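Local coordinates for protein inorganic pyrophosphatase (Thermus thermophilus, PDB 2PRD) that probably catalyses the magnesium-dependent hydrolysis of inorganic pyrophosphate to two phosphate ions, working as a homohexamer, at residues A1-P13 with G53-D65. Sequence-based numbering, arbitrary orientation.
Sequences ANLKSLPVGDKAP and GDYGFIPSTLAED
S60 is gripped twice by the N-terminal loop. Its backbone N donates to K4 O (2.9 Å, N-H...O angle 158°), and its hydroxyl OG donates to L6 O at 2.6 Å, the hydroxyl coming from above the L6 carbonyl plane. With chi1 at -70°, OG stands beside the backbone N, so that both donors face the loop and reach carbonyls two residues apart; a serine suits the place because it brings a short donor without bulk. The tight part of the contact adjoins these bonds. The P59 ring is wedged against the turn 3-6: P59 CB lies 3.2 Å from L3 O and 3.6 Å from L6 CB, and a proline fills the space compactly while offering no backbone N-H there. The branched V8 and I58 offer methyls that mesh, V8 CG2 and I58 CG2 pressing together at 3.5 Å, closer than usual for two carbons, with I58 also packed on V16 and M18 of strand 15-22.

At the other end, the phenyl of F57 directs its far end at the short 3-10 segment. K4 CG approaches F57 CZ obliquely at 3.4 Å, the flat ring letting the aliphatic start of the lysine lie against it, while L3 O lies at the ring edge. The looser side belongs to S5 and P7, whose side chains set out away from 53-65 and are exposed; S5 OG turns back to N2 O, and P7 also packs on L36 of the second subunit.

The contact thus lays the N-terminal arm over the exit of strand 54-57, in the curled sheet characteristic of the family I pyrophosphatase fold, with Y55 on this strand, which probably binds substrate, and D65 farther along the chain, a probable magnesium ligand.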
loop_
_atom_site.group_PDB
_atom_site.type_symbol
_atom_site.label_atom_id
_atom_site.label_comp_id
_atom_site.label_asym_id
_atom_site.label_seq_id
_atom_site.Cartn_x
_atom_site.Cartn_y
_atom_site.Cartn_z
ATOM N N ALA A 1 2.540 -22.017 18.507
ATOM C CA ALA A 1 2.408 -23.385 19.074
ATOM C C ALA A 1 3.253 -24.339 18.220
ATOM O O ALA A 1 4.490 -24.497 18.295
ATOM C CB ALA A 1 0.932 -23.773 19.024
ATOM N N ASN A 2 2.519 -25.015 17.374
ATOM C CA ASN A 2 2.940 -25.948 16.353
ATOM C C ASN A 2 1.700 -26.016 15.415
ATOM O O ASN A 2 0.774 -26.767 15.646
ATOM C CB ASN A 2 3.477 -27.288 16.709
ATOM C CG ASN A 2 4.290 -27.889 15.551
ATOM O OD1 ASN A 2 4.012 -27.661 14.367
ATOM N ND2 ASN A 2 5.317 -28.661 15.891
ATOM N N LEU A 3 1.783 -25.057 14.501
ATOM C CA LEU A 3 0.729 -24.832 13.517
ATOM C C LEU A 3 0.480 -26.053 12.693
ATOM O O LEU A 3 -0.699 -26.312 12.352
ATOM C CB LEU A 3 1.011 -23.509 12.808
ATOM C CG LEU A 3 1.278 -22.319 13.767
ATOM C CD1 LEU A 3 1.593 -21.085 12.945
ATOM C CD2 LEU A 3 0.116 -22.110 14.683
ATOM N N LYS A 4 1.486 -26.906 12.467
ATOM C CA LYS A 4 1.299 -28.103 11.655
ATOM C C LYS A 4 0.416 -29.150 12.263
ATOM O O LYS A 4 0.023 -30.083 11.532
ATOM C CB LYS A 4 2.660 -28.703 11.287
ATOM C CG LYS A 4 3.316 -27.780 10.238
ATOM C CD LYS A 4 4.697 -28.349 9.911
ATOM C CE LYS A 4 4.713 -29.782 10.444
ATOM N NZ LYS A 4 5.286 -30.701 9.400
ATOM N N SER A 5 0.152 -29.008 13.547
ATOM C CA SER A 5 -0.647 -30.000 14.268
ATOM C C SER A 5 -1.958 -29.472 14.811
ATOM O O SER A 5 -2.597 -30.176 15.608
ATOM C CB SER A 5 0.150 -30.733 15.332
ATOM O OG SER A 5 0.683 -29.854 16.304
ATOM N N LEU A 6 -2.334 -28.274 14.370
ATOM C CA LEU A 6 -3.638 -27.723 14.731
ATOM C C LEU A 6 -4.671 -28.684 14.128
ATOM O O LEU A 6 -4.341 -29.405 13.187
ATOM C CB LEU A 6 -3.759 -26.398 13.971
ATOM C CG LEU A 6 -2.973 -25.246 14.615
ATOM C CD1 LEU A 6 -3.563 -23.941 14.100
ATOM C CD2 LEU A 6 -3.131 -25.295 16.108
ATOM N N PRO A 7 -5.870 -28.663 14.671
ATOM C CA PRO A 7 -6.963 -29.514 14.195
ATOM C C PRO A 7 -7.344 -29.070 12.795
ATOM O O PRO A 7 -7.292 -27.859 12.552
ATOM C CB PRO A 7 -8.101 -29.232 15.163
ATOM C CG PRO A 7 -7.482 -28.547 16.340
ATOM C CD PRO A 7 -6.259 -27.827 15.824
ATOM N N VAL A 8 -7.743 -30.024 11.975
ATOM C CA VAL A 8 -8.103 -29.713 10.596
ATOM C C VAL A 8 -9.461 -29.055 10.489
ATOM O O VAL A 8 -9.782 -28.477 9.432
ATOM C CB VAL A 8 -8.047 -30.953 9.688
ATOM C CG1 VAL A 8 -9.092 -31.940 10.151
ATOM C CG2 VAL A 8 -8.306 -30.525 8.246
ATOM N N GLY A 9 -10.256 -29.180 11.521
ATOM C CA GLY A 9 -11.577 -28.557 11.558
ATOM C C GLY A 9 -12.723 -29.529 11.507
ATOM O O GLY A 9 -12.678 -30.564 10.861
ATOM N N ASP A 10 -13.803 -29.142 12.147
ATOM C CA ASP A 10 -15.025 -29.924 12.274
ATOM C C ASP A 10 -15.867 -30.146 11.044
ATOM O O ASP A 10 -16.680 -31.089 11.009
ATOM C CB ASP A 10 -15.885 -29.239 13.376
ATOM C CG ASP A 10 -15.238 -29.511 14.737
ATOM O OD1 ASP A 10 -14.893 -30.695 14.993
ATOM O OD2 ASP A 10 -15.083 -28.535 15.512
ATOM N N LYS A 11 -15.713 -29.294 10.060
ATOM C CA LYS A 11 -16.478 -29.311 8.812
ATOM C C LYS A 11 -15.681 -29.939 7.682
ATOM O O LYS A 11 -16.046 -29.840 6.510
ATOM C CB LYS A 11 -16.888 -27.870 8.450
ATOM C CG LYS A 11 -17.690 -27.164 9.542
ATOM C CD LYS A 11 -17.899 -25.700 9.182
ATOM C CE LYS A 11 -17.733 -24.833 10.433
ATOM N NZ LYS A 11 -18.456 -23.523 10.324
ATOM N N ALA A 12 -14.590 -30.549 8.126
ATOM C CA ALA A 12 -13.672 -31.214 7.202
ATOM C C ALA A 12 -14.379 -32.480 6.732
ATOM O O ALA A 12 -15.125 -33.087 7.507
ATOM C CB ALA A 12 -12.361 -31.580 7.886
ATOM N N PRO A 13 -14.160 -32.870 5.511
ATOM C CA PRO A 13 -13.290 -32.236 4.530
ATOM C C PRO A 13 -13.854 -31.111 3.706
ATOM O O PRO A 13 -13.066 -30.516 2.958
ATOM C CB PRO A 13 -12.950 -33.470 3.632
ATOM C CG PRO A 13 -14.282 -34.166 3.549
ATOM C CD PRO A 13 -14.796 -34.109 5.008
ATOM N N GLY A 53 -2.726 -16.073 -5.119
ATOM C CA GLY A 53 -3.767 -16.220 -4.060
ATOM C C GLY A 53 -2.964 -16.500 -2.811
ATOM O O GLY A 53 -1.746 -16.688 -3.035
ATOM N N ASP A 54 -3.569 -16.567 -1.657
ATOM C CA ASP A 54 -2.877 -16.849 -0.400
ATOM C C ASP A 54 -2.490 -18.315 -0.298
ATOM O O ASP A 54 -3.328 -19.176 -0.551
ATOM C CB ASP A 54 -3.705 -16.406 0.866
ATOM C CG ASP A 54 -4.230 -15.027 0.795
ATOM O OD1 ASP A 54 -5.333 -14.805 0.264
ATOM O OD2 ASP A 54 -3.567 -14.087 1.330
ATOM N N TYR A 55 -1.229 -18.582 0.009
ATOM C CA TYR A 55 -0.716 -19.938 0.073
ATOM C C TYR A 55 -0.422 -20.476 1.464
ATOM O O TYR A 55 0.218 -19.825 2.277
ATOM C CB TYR A 55 0.537 -19.989 -0.837
ATOM C CG TYR A 55 1.171 -21.362 -0.963
ATOM C CD1 TYR A 55 0.651 -22.276 -1.878
ATOM C CD2 TYR A 55 2.278 -21.748 -0.229
ATOM C CE1 TYR A 55 1.218 -23.550 -2.043
ATOM C CE2 TYR A 55 2.864 -22.983 -0.398
ATOM C CZ TYR A 55 2.319 -23.868 -1.294
ATOM O OH TYR A 55 2.866 -25.129 -1.466
ATOM N N GLY A 56 -0.822 -21.759 1.715
ATOM C CA GLY A 56 -0.505 -22.216 3.113
ATOM C C GLY A 56 -0.696 -23.733 3.064
ATOM O O GLY A 56 -0.721 -24.226 1.951
ATOM N N PHE A 57 -0.871 -24.301 4.223
ATOM C CA PHE A 57 -1.026 -25.761 4.303
ATOM C C PHE A 57 -2.181 -26.156 5.164
ATOM O O PHE A 57 -2.573 -25.304 5.982
ATOM C CB PHE A 57 0.312 -26.327 4.865
ATOM C CG PHE A 57 0.611 -26.012 6.302
ATOM C CD1 PHE A 57 0.052 -26.724 7.357
ATOM C CD2 PHE A 57 1.497 -24.996 6.636
ATOM C CE1 PHE A 57 0.313 -26.418 8.663
ATOM C CE2 PHE A 57 1.770 -24.668 7.951
ATOM C CZ PHE A 57 1.200 -25.392 8.979
ATOM N N ILE A 58 -2.680 -27.400 5.028
ATOM C CA ILE A 58 -3.781 -27.856 5.924
ATOM C C ILE A 58 -3.188 -28.526 7.138
ATOM O O ILE A 58 -2.466 -29.507 6.928
ATOM C CB ILE A 58 -4.762 -28.778 5.161
ATOM C CG1 ILE A 58 -5.327 -28.065 3.919
ATOM C CG2 ILE A 58 -5.906 -29.122 6.136
ATOM C CD1 ILE A 58 -6.416 -28.834 3.168
ATOM N N PRO A 59 -3.356 -28.056 8.369
ATOM C CA PRO A 59 -2.766 -28.687 9.537
ATOM C C PRO A 59 -3.304 -30.098 9.768
ATOM O O PRO A 59 -4.480 -30.369 9.448
ATOM C CB PRO A 59 -3.056 -27.693 10.654
ATOM C CG PRO A 59 -4.295 -26.970 10.183
ATOM C CD PRO A 59 -4.149 -26.859 8.700
ATOM N N SER A 60 -2.457 -31.008 10.271
ATOM C CA SER A 60 -2.867 -32.380 10.539
ATOM C C SER A 60 -3.241 -33.199 9.317
ATOM O O SER A 60 -4.283 -33.876 9.308
ATOM C CB SER A 60 -4.125 -32.391 11.414
ATOM O OG SER A 60 -3.738 -31.939 12.722
ATOM N N THR A 61 -2.422 -33.072 8.303
ATOM C CA THR A 61 -2.599 -33.810 7.051
ATOM C C THR A 61 -1.152 -34.170 6.665
ATOM O O THR A 61 -0.197 -33.564 7.187
ATOM C CB THR A 61 -3.293 -33.125 5.899
ATOM O OG1 THR A 61 -2.570 -31.947 5.506
ATOM C CG2 THR A 61 -4.726 -32.715 6.203
ATOM N N LEU A 62 -1.074 -35.186 5.841
ATOM C CA LEU A 62 0.285 -35.598 5.422
ATOM C C LEU A 62 0.139 -36.004 3.974
ATOM O O LEU A 62 -0.686 -36.896 3.780
ATOM C CB LEU A 62 0.645 -36.794 6.308
ATOM C CG LEU A 62 2.070 -37.304 6.219
ATOM C CD1 LEU A 62 3.097 -36.213 6.098
ATOM C CD2 LEU A 62 2.323 -38.195 7.452
ATOM N N ALA A 63 0.818 -35.319 3.076
ATOM C CA ALA A 63 0.702 -35.691 1.654
ATOM C C ALA A 63 1.620 -36.886 1.425
ATOM O O ALA A 63 2.284 -37.338 2.384
ATOM C CB ALA A 63 0.929 -34.494 0.776
ATOM N N GLU A 64 1.625 -37.423 0.225
ATOM C CA GLU A 64 2.440 -38.603 -0.116
ATOM C C GLU A 64 3.910 -38.230 -0.092
ATOM O O GLU A 64 4.760 -39.118 0.019
ATOM C CB GLU A 64 1.965 -39.238 -1.404
ATOM C CG GLU A 64 0.889 -40.316 -1.325
ATOM C CD GLU A 64 -0.223 -40.172 -2.341
ATOM O OE1 GLU A 64 0.034 -39.955 -3.544
ATOM O OE2 GLU A 64 -1.417 -40.248 -1.957
ATOM N N ASP A 65 4.192 -36.941 -0.129
ATOM C CA ASP A 65 5.522 -36.378 -0.119
ATOM C C ASP A 65 6.034 -36.107 1.286
ATOM O O ASP A 65 7.097 -35.498 1.459
ATOM C CB ASP A 65 5.625 -35.091 -0.930
ATOM C CG ASP A 65 4.961 -33.903 -0.283
ATOM O OD1 ASP A 65 4.409 -34.030 0.825
ATOM O OD2 ASP A 65 5.008 -32.812 -0.905
#